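Local coordinates for protein NADP-dependent glyceraldehyde-3-phosphate dehydrogenase (Bacillus halodurans, PDB 3PRL) that probably oxidises glyceraldehyde 3-phosphate without phosphorylating it, using NADP as cofactor, as a member of the aldehyde dehydrogenase family, at residues G41-L46 against Q190-G195; A158-N163 against V183-A188; M234-G239 against P255-L260. One frame throughout, in Å; residues are numbered along the deposited sequence. Where two conformers were deposited one is given.

Contact 1 of 3, residues G41-L46 against Q190-G195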
loop_
_atom_site.group_PDB
_atom_site.type_symbol
_atom_site.label_atom_id
_atom_site.label_comp_id
_atom_site.label_asym_id
_atom_site.label_seq_id
_atom_site.Cartn_x
_atom_site.Cartn_y
_atom_site.Cartn_z
ATOM N N GLY D 41 -28.872 15.350 -35.968
ATOM C CA GLY D 41 -29.928 15.403 -34.988
ATOM C C GLY D 41 -29.768 16.668 -34.177
ATOM O O GLY D 41 -29.128 17.628 -34.622
ATOM N N SER D 42 -30.352 16.665 -32.988
ATOM C CA SER D 42 -30.335 17.823 -32.111
ATOM C C SER D 42 -30.244 17.406 -30.642
ATOM O O SER D 42 -30.504 16.247 -30.288
ATOM C CB SER D 42 -31.583 18.673 -32.347
ATOM O OG SER D 42 -32.744 17.883 -32.207
ATOM N N ILE D 43 -29.861 18.358 -29.796
ATOM C CA ILE D 43 -29.902 18.181 -28.342
ATOM C C ILE D 43 -30.742 19.295 -27.722
ATOM O O ILE D 43 -30.870 20.370 -28.317
ATOM C CB ILE D 43 -28.489 18.146 -27.702
ATOM C CG1 ILE D 43 -27.756 19.477 -27.923
ATOM C CG2 ILE D 43 -27.698 16.953 -28.231
ATOM C CD1 ILE D 43 -26.520 19.633 -27.095
ATOM N N PRO D 44 -31.332 19.044 -26.537
ATOM C CA PRO D 44 -32.102 20.107 -25.893
ATOM C C PRO D 44 -31.180 21.168 -25.292
ATOM O O PRO D 44 -30.173 20.830 -24.657
ATOM C CB PRO D 44 -32.859 19.371 -24.780
ATOM C CG PRO D 44 -32.669 17.892 -25.056
ATOM C CD PRO D 44 -31.367 17.797 -25.756
ATOM N N ALA D 45 -31.510 22.440 -25.507
ATOM C CA ALA D 45 -30.823 23.542 -24.836
ATOM C C ALA D 45 -31.547 23.846 -23.531
ATOM O O ALA D 45 -32.667 24.350 -23.542
ATOM C CB ALA D 45 -30.778 24.772 -25.731
ATOM N N LEU D 46 -30.903 23.523 -22.411
ATOM C CA LEU D 46 -31.555 23.571 -21.097
ATOM C C LEU D 46 -31.457 24.935 -20.436
ATOM O O LEU D 46 -30.579 25.740 -20.771
ATOM C CB LEU D 46 -30.998 22.496 -20.147
ATOM C CG LEU D 46 -31.448 21.033 -20.300
ATOM C CD1 LEU D 46 -30.863 20.164 -19.174
ATOM C CD2 LEU D 46 -32.977 20.895 -20.334
ATOM N N GLN D 190 -20.648 19.554 -29.431
ATOM C CA GLN D 190 -20.189 18.683 -30.495
ATOM C C GLN D 190 -19.624 17.433 -29.807
ATOM O O GLN D 190 -18.512 17.456 -29.273
ATOM C CB GLN D 190 -19.147 19.382 -31.377
ATOM C CG GLN D 190 -19.066 18.816 -32.808
ATOM C CD GLN D 190 -20.361 18.970 -33.592
ATOM O OE1 GLN D 190 -20.991 20.027 -33.566
ATOM N NE2 GLN D 190 -20.762 17.909 -34.303
ATOM N N GLY D 191 -20.421 16.366 -29.793
ATOM C CA GLY D 191 -20.114 15.153 -29.018
ATOM C C GLY D 191 -21.267 14.776 -28.091
ATOM O O GLY D 191 -21.326 13.654 -27.572
ATOM N N SER D 192 -22.185 15.710 -27.881
ATOM C CA SER D 192 -23.349 15.443 -27.049
ATOM C C SER D 192 -24.214 14.247 -27.505
ATOM O O SER D 192 -24.766 13.541 -26.655
ATOM C CB SER D 192 -24.201 16.701 -26.922
ATOM O OG SER D 192 -23.498 17.697 -26.194
ATOM N N LEU D 193 -24.351 14.015 -28.815
ATOM C CA LEU D 193 -25.124 12.836 -29.263
ATOM C C LEU D 193 -24.463 11.509 -28.886
ATOM O O LEU D 193 -25.150 10.575 -28.435
ATOM C CB LEU D 193 -25.409 12.837 -30.769
ATOM C CG LEU D 193 -26.002 14.036 -31.506
ATOM C CD1 LEU D 193 -25.863 13.779 -32.993
ATOM C CD2 LEU D 193 -27.470 14.295 -31.126
ATOM N N SER D 194 -23.148 11.420 -29.103
ATOM C CA SER D 194 -22.387 10.223 -28.742
ATOM C C SER D 194 -22.421 9.993 -27.231
ATOM O O SER D 194 -22.679 8.884 -26.787
ATOM C CB SER D 194 -20.948 10.280 -29.259
ATOM O OG SER D 194 -20.902 10.323 -30.681
ATOM N N GLY D 195 -22.178 11.041 -26.447
ATOM C CA GLY D 195 -22.337 10.954 -24.992
ATOM C C GLY D 195 -23.750 10.581 -24.536
ATOM O O GLY D 195 -23.905 9.884 -23.534
#
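Ile43 drives both arms of its branched side chain at the first turn of the helix that begins with Ser192. Its CB points toward the helix, and CG1 is folded between the backbone N and the carbonyl carbon (chi1 62°), which swings CD1 alongside Ser192 while CG2 settles between Ser192 and Leu193. CG2 lies 3.7 Å from Ser192 CB, and CD1 is the same 3.7 Å from Ser192 OG, so the serine is met on its methylene and its hydroxyl at once.

Leu193 comes in at a slant. Its CB does not face strand 41-44, but the end of the side chain does, and CD2 is the branch that touches, 3.9 Å from Ile43 CG2 and 3.7 Å from Ser42 O. Gly41 lies beside the same methyl; at its backbone angles a CB would run into the carbonyl O of the preceding residue. Phe10, Ile31 and Leu94 also touch Leu193.

A strand of the small mixed sheet thus packs on the start of helix 192-204, where Gly191 is the N-cap residue, next to the NADP-binding residues Lys186 and Thr189. An alanine at Ile43 would take away both CG2 and CD1, which is likely to open a gap beside Ser192 and cost the CD2 methyl of Leu193 its contact with this strand's side chain. No hydrogen bond crosses between 41-46 and 190-195; strand and helix start are joined by van der Waals contact alone, and the hydroxyls of Ser42 and Ser192 find their hydrogen-bond partners, Asn11 and Ala188, outside the two segments.

Contact 2 of 3, residues A158-N163 against V183-A188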
loop_
_atom_site.group_PDB
_atom_site.type_symbol
_atom_site.label_atom_id
_atom_site.label_comp_id
_atom_site.label_asym_id
_atom_site.label_seq_id
_atom_site.Cartn_x
_atom_site.Cartn_y
_atom_site.Cartn_z
ATOM N N ALA D 158 -19.039 16.335 -14.295
ATOM C CA ALA D 158 -18.144 15.812 -15.315
ATOM C C ALA D 158 -18.421 16.557 -16.600
ATOM O O ALA D 158 -19.561 16.554 -17.104
ATOM C CB ALA D 158 -18.369 14.320 -15.524
ATOM N N ILE D 159 -17.377 17.200 -17.117
ATOM C CA ILE D 159 -17.474 17.995 -18.333
ATOM C C ILE D 159 -16.460 17.453 -19.324
ATOM O O ILE D 159 -15.255 17.568 -19.115
ATOM C CB ILE D 159 -17.201 19.497 -18.070
ATOM C CG1 ILE D 159 -17.774 19.935 -16.710
ATOM C CG2 ILE D 159 -17.731 20.363 -19.262
ATOM C CD1 ILE D 159 -17.096 21.213 -16.148
ATOM N N SER D 160 -16.958 16.856 -20.393
ATOM C CA SER D 160 -16.106 16.183 -21.363
ATOM C C SER D 160 -15.985 16.938 -22.708
ATOM O O SER D 160 -16.852 17.753 -23.034
ATOM C CB SER D 160 -16.575 14.734 -21.553
ATOM O OG SER D 160 -17.864 14.675 -22.136
ATOM N N PRO D 161 -14.909 16.656 -23.484
ATOM C CA PRO D 161 -14.595 17.356 -24.736
ATOM C C PRO D 161 -15.165 16.661 -25.987
ATOM O O PRO D 161 -15.817 15.631 -25.859
ATOM C CB PRO D 161 -13.071 17.294 -24.764
ATOM C CG PRO D 161 -12.763 15.952 -24.147
ATOM C CD PRO D 161 -13.943 15.562 -23.248
ATOM N N PHE D 162 -14.928 17.237 -27.175
ATOM C CA PHE D 162 -15.337 16.640 -28.456
ATOM C C PHE D 162 -14.325 15.579 -28.907
ATOM O O PHE D 162 -14.672 14.638 -29.621
ATOM C CB PHE D 162 -15.508 17.725 -29.542
ATOM C CG PHE D 162 -14.214 18.172 -30.178
ATOM C CD1 PHE D 162 -13.628 17.424 -31.206
ATOM C CD2 PHE D 162 -13.580 19.343 -29.746
ATOM C CE1 PHE D 162 -12.414 17.821 -31.795
ATOM C CE2 PHE D 162 -12.371 19.754 -30.328
ATOM C CZ PHE D 162 -11.787 18.976 -31.365
ATOM N N ASN D 163 -13.072 15.834 -28.530
ATOM C CA ASN D 163 -11.904 14.956 -28.524
ATOM C C ASN D 163 -12.281 13.475 -28.485
ATOM O O ASN D 163 -12.070 12.713 -29.435
ATOM C CB ASN D 163 -11.156 15.282 -27.194
ATOM C CG ASN D 163 -9.671 15.581 -27.358
ATOM O OD1 ASN D 163 -8.958 15.726 -26.350
ATOM N ND2 ASN D 163 -9.201 15.728 -28.582
ATOM N N VAL D 183 -23.622 11.857 -10.545
ATOM C CA VAL D 183 -23.048 12.644 -11.626
ATOM C C VAL D 183 -24.037 13.585 -12.303
ATOM O O VAL D 183 -25.161 13.210 -12.680
ATOM C CB VAL D 183 -22.310 11.772 -12.676
ATOM C CG1 VAL D 183 -21.852 12.612 -13.839
ATOM C CG2 VAL D 183 -21.101 11.064 -12.069
ATOM N N VAL D 184 -23.601 14.830 -12.438
ATOM C CA VAL D 184 -24.163 15.726 -13.436
ATOM C C VAL D 184 -23.191 15.729 -14.613
ATOM O O VAL D 184 -22.032 16.128 -14.465
ATOM C CB VAL D 184 -24.413 17.128 -12.860
ATOM C CG1 VAL D 184 -24.890 18.075 -13.943
ATOM C CG2 VAL D 184 -25.455 17.034 -11.783
ATOM N N PHE D 185 -23.655 15.204 -15.749
ATOM C CA PHE D 185 -22.853 15.041 -16.963
ATOM C C PHE D 185 -23.161 16.121 -18.008
ATOM O O PHE D 185 -24.294 16.217 -18.502
ATOM C CB PHE D 185 -23.091 13.656 -17.578
ATOM C CG PHE D 185 -22.332 13.407 -18.889
ATOM C CD1 PHE D 185 -21.019 13.868 -19.063
ATOM C CD2 PHE D 185 -22.929 12.692 -19.934
ATOM C CE1 PHE D 185 -20.319 13.659 -20.246
ATOM C CE2 PHE D 185 -22.226 12.456 -21.127
ATOM C CZ PHE D 185 -20.918 12.940 -21.285
ATOM N N LYS D 186 -22.149 16.916 -18.342
ATOM C CA LYS D 186 -22.254 17.906 -19.441
ATOM C C LYS D 186 -21.278 17.604 -20.576
ATOM O O LYS D 186 -20.105 17.957 -20.472
ATOM C CB LYS D 186 -22.046 19.345 -18.921
ATOM C CG LYS D 186 -22.132 20.477 -20.006
ATOM C CD LYS D 186 -23.246 20.227 -21.039
ATOM C CE LYS D 186 -22.964 20.865 -22.397
ATOM N NZ LYS D 186 -23.590 20.074 -23.516
ATOM N N PRO D 187 -21.759 16.963 -21.674
ATOM C CA PRO D 187 -20.856 16.704 -22.812
ATOM C C PRO D 187 -20.499 17.977 -23.559
ATOM O O PRO D 187 -21.230 18.942 -23.473
ATOM C CB PRO D 187 -21.696 15.808 -23.742
ATOM C CG PRO D 187 -23.103 16.035 -23.347
ATOM C CD PRO D 187 -23.095 16.373 -21.887
ATOM N N ALA D 188 -19.387 17.989 -24.290
ATOM C CA ALA D 188 -19.199 19.030 -25.287
ATOM C C ALA D 188 -20.400 18.942 -26.233
ATOM O O ALA D 188 -20.882 17.835 -26.545
ATOM C CB ALA D 188 -17.913 18.810 -26.045
HETATM O O HOH W 1 -18.430 15.510 -24.910
#
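Ala158 and Phe185 pair across two parallel strands of a beta-alpha-beta unit, in which helix 167-178 carries the chain from strand 144-159 over to strand 182-186 in the nucleotide-binding part of this aldehyde dehydrogenase. Val184 O receives Ala158 N at 3.0 Å, and Ala158 O in turn receives Lys186 N at 2.9 Å; both bonds are nearly straight. Beyond them the ladder frays, since Ser160 N to Lys186 O and Ala188 N to Ser160 O are weak.

Phe185 reaches along the strands because its ring carbon CG stands opposite the backbone N (chi1 178°). This lays one ring edge beside the neighbouring strand, where CE1 is 3.3 Å from Ser160 OG and Ala158 O also lies near the ring plane. Pro187 covers a ring face, its CD sitting 3.9 Å above the centre. Ser160 OG faces that aromatic edge.

On the other side of the sheet Lys186 starts beside Ile159 but then leaves it: the chain bends at chi2 (40°), and NZ comes back to make a weak bond to Pro187 O of its own segment. Ser160, Phe162 and Lys186 all bind NADP in this protein, although the cofactor is absent from this chain. Ala188 seals the end, with CB packed on Ser160 O and the Pro161 backbone. There a single water accepts from Ala188 N at 2.7 Å and is hydrogen-bonded to Ser160 OG at 3.0 Å.

Contact 3 of 3, residues M234-G239 against P255-L260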
loop_
_atom_site.group_PDB
_atom_site.type_symbol
_atom_site.label_atom_id
_atom_site.label_comp_id
_atom_site.label_asym_id
_atom_site.label_seq_id
_atom_site.Cartn_x
_atom_site.Cartn_y
_atom_site.Cartn_z
ATOM N N MET D 234 -17.511 18.573 -6.518
ATOM C CA MET D 234 -16.294 18.254 -7.260
ATOM C C MET D 234 -16.462 18.496 -8.757
ATOM O O MET D 234 -17.500 18.120 -9.344
ATOM C CB MET D 234 -15.898 16.783 -7.011
ATOM C CG MET D 234 -14.482 16.393 -7.439
ATOM S SD MET D 234 -14.352 15.589 -9.056
ATOM C CE MET D 234 -12.616 15.156 -8.960
ATOM N N ILE D 235 -15.439 19.100 -9.373
ATOM C CA ILE D 235 -15.403 19.287 -10.828
ATOM C C ILE D 235 -14.249 18.528 -11.485
ATOM O O ILE D 235 -13.114 18.635 -11.041
ATOM C CB ILE D 235 -15.303 20.806 -11.260
ATOM C CG1 ILE D 235 -16.395 21.645 -10.611
ATOM C CG2 ILE D 235 -15.342 20.961 -12.797
ATOM C CD1 ILE D 235 -17.753 21.261 -11.009
ATOM N N THR D 236 -14.553 17.777 -12.545
ATOM C CA THR D 236 -13.513 17.197 -13.407
ATOM C C THR D 236 -13.705 17.540 -14.883
ATOM O O THR D 236 -14.729 17.222 -15.497
ATOM C CB THR D 236 -13.371 15.685 -13.207
ATOM O OG1 THR D 236 -12.383 15.189 -14.107
ATOM C CG2 THR D 236 -14.715 14.961 -13.418
ATOM N N PHE D 237 -12.696 18.177 -15.460
ATOM C CA PHE D 237 -12.878 18.798 -16.761
ATOM C C PHE D 237 -11.717 18.532 -17.692
ATOM O O PHE D 237 -10.537 18.659 -17.316
ATOM C CB PHE D 237 -13.112 20.307 -16.566
ATOM C CG PHE D 237 -12.979 21.134 -17.821
ATOM C CD1 PHE D 237 -14.096 21.447 -18.586
ATOM C CD2 PHE D 237 -11.742 21.627 -18.213
ATOM C CE1 PHE D 237 -13.979 22.234 -19.746
ATOM C CE2 PHE D 237 -11.611 22.399 -19.364
ATOM C CZ PHE D 237 -12.734 22.709 -20.126
ATOM N N THR D 238 -12.075 18.171 -18.923
ATOM C CA THR D 238 -11.123 18.058 -19.999
ATOM C C THR D 238 -11.560 19.007 -21.104
ATOM O O THR D 238 -12.731 19.012 -21.494
ATOM C CB THR D 238 -11.065 16.630 -20.547
ATOM O OG1 THR D 238 -10.696 15.735 -19.497
ATOM C CG2 THR D 238 -10.072 16.534 -21.659
ATOM N N GLY D 239 -10.625 19.819 -21.590
ATOM C CA GLY D 239 -10.915 20.735 -22.677
ATOM C C GLY D 239 -9.849 21.782 -22.901
ATOM O O GLY D 239 -8.661 21.538 -22.675
ATOM N N PRO D 255 -12.905 20.490 -4.806
ATOM C CA PRO D 255 -11.780 20.004 -5.604
ATOM C C PRO D 255 -12.069 20.197 -7.084
ATOM O O PRO D 255 -13.208 19.998 -7.508
ATOM C CB PRO D 255 -11.726 18.514 -5.267
ATOM C CG PRO D 255 -12.685 18.313 -4.104
ATOM C CD PRO D 255 -13.643 19.399 -4.133
ATOM N N VAL D 256 -11.045 20.590 -7.844
ATOM C CA VAL D 256 -11.163 20.779 -9.278
ATOM C C VAL D 256 -10.002 20.113 -10.011
ATOM O O VAL D 256 -8.840 20.438 -9.790
ATOM C CB VAL D 256 -11.289 22.282 -9.690
ATOM C CG1 VAL D 256 -11.601 22.400 -11.180
ATOM C CG2 VAL D 256 -12.387 22.954 -8.894
ATOM N N VAL D 257 -10.358 19.165 -10.871
ATOM C CA VAL D 257 -9.409 18.396 -11.650
ATOM C C VAL D 257 -9.532 18.856 -13.114
ATOM O O VAL D 257 -10.624 18.935 -13.657
ATOM C CB VAL D 257 -9.656 16.871 -11.456
ATOM C CG1 VAL D 257 -9.033 16.029 -12.564
ATOM C CG2 VAL D 257 -9.120 16.418 -10.082
ATOM N N LEU D 258 -8.405 19.214 -13.722
ATOM C CA LEU D 258 -8.415 19.720 -15.092
ATOM C C LEU D 258 -7.411 19.001 -15.982
ATOM O O LEU D 258 -6.250 18.801 -15.605
ATOM C CB LEU D 258 -8.127 21.229 -15.127
ATOM C CG LEU D 258 -8.956 22.215 -14.299
ATOM C CD1 LEU D 258 -8.281 23.584 -14.214
ATOM C CD2 LEU D 258 -10.347 22.357 -14.900
ATOM N N GLU D 259 -7.893 18.602 -17.151
ATOM C CA GLU D 259 -7.047 18.110 -18.217
ATOM C C GLU D 259 -7.134 19.126 -19.351
ATOM O O GLU D 259 -8.176 19.264 -19.985
ATOM C CB GLU D 259 -7.518 16.715 -18.652
ATOM C CG GLU D 259 -7.689 15.775 -17.456
ATOM C CD GLU D 259 -8.282 14.433 -17.809
ATOM O OE1 GLU D 259 -8.018 13.473 -17.060
ATOM O OE2 GLU D 259 -9.011 14.329 -18.816
ATOM N N LEU D 260 -6.047 19.843 -19.588
ATOM C CA LEU D 260 -6.056 20.919 -20.584
ATOM C C LEU D 260 -5.071 20.653 -21.726
ATOM O O LEU D 260 -4.792 19.498 -22.061
ATOM C CB LEU D 260 -5.832 22.300 -19.915
ATOM C CG LEU D 260 -6.658 22.490 -18.622
ATOM C CD1 LEU D 260 -6.268 23.702 -17.821
ATOM C CD2 LEU D 260 -8.139 22.502 -18.906
#
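Phe237 stands on the same sheet face as Leu258, and its ring covers the Leu258 side of the sheet formed by the parallel strands 234-238 and 256-259. From CB outward, its neighbours pass from one leucine to the next. CB lies 3.8 Å from Leu258 CD2, and CG is near the same methyl. With CG opposite the backbone N (chi1 166°), the ring leans along the strand toward its C-terminal end, where CD2 touches Leu258 CD2 at 3.7 Å and also approaches Leu260. Farther out, CE2 meets Leu260 CD2 at 3.5 Å; this methyl sits in the plane of the ring, at its edge, and the two side chains cross at about a right angle. A CB at Gly239 would collide with Phe237 CZ.

Five backbone bonds zip the pair together, among them Val257 N to Ile235 O at 2.8 Å and Gly239 N to Glu259 O at 3.0 Å. The opposite face carries Thr236 and Val257, lying side by side, and then Thr238 and Glu259. Thr236 OG1 is buried against Val257 CG1 with no polar partner. Glu259, the predicted active-site residue, is modelled in two conformers; in one, OE1 is placed for a salt bridge with Arg446. Thr238 OG1 bonds to Lys172.

Helix 241-250 links the strands as a beta-alpha-beta crossover and packs on Phe237 through Thr243 and Ile247. Helix 167-178 meets Thr236 and Thr238 on the other face, strand 144-159 flanks 234-238, and Met253 of the second subunit reaches Leu258 and Leu260.

In the fold
The contacts lie in a row, contact 1 farthest from the centre of the chain. Contacts 2 and 3 belong to one mixed sheet, with centres about 10 Å apart: strand 144-159 lies between 182-186 and 234-238, and Ile159 probably hydrogen-bonds to both Thr236 and Thr238. The centre of contact 1 is about 11 Å from that of contact 2, joined through helix 192-204, which follows strand 182-186 directly. Contacts 1 and 3 do not touch; their centres are about 21 Å apart. Along the chain, contact 1 spans contact 2, and contact 3 follows both. Contacts 2 and 3 thus place the NADP-binding strand ends and the predicted active-site glutamate in one sheet, while contact 1 attaches the smaller sheet, which holds strand 39-44, to its flank.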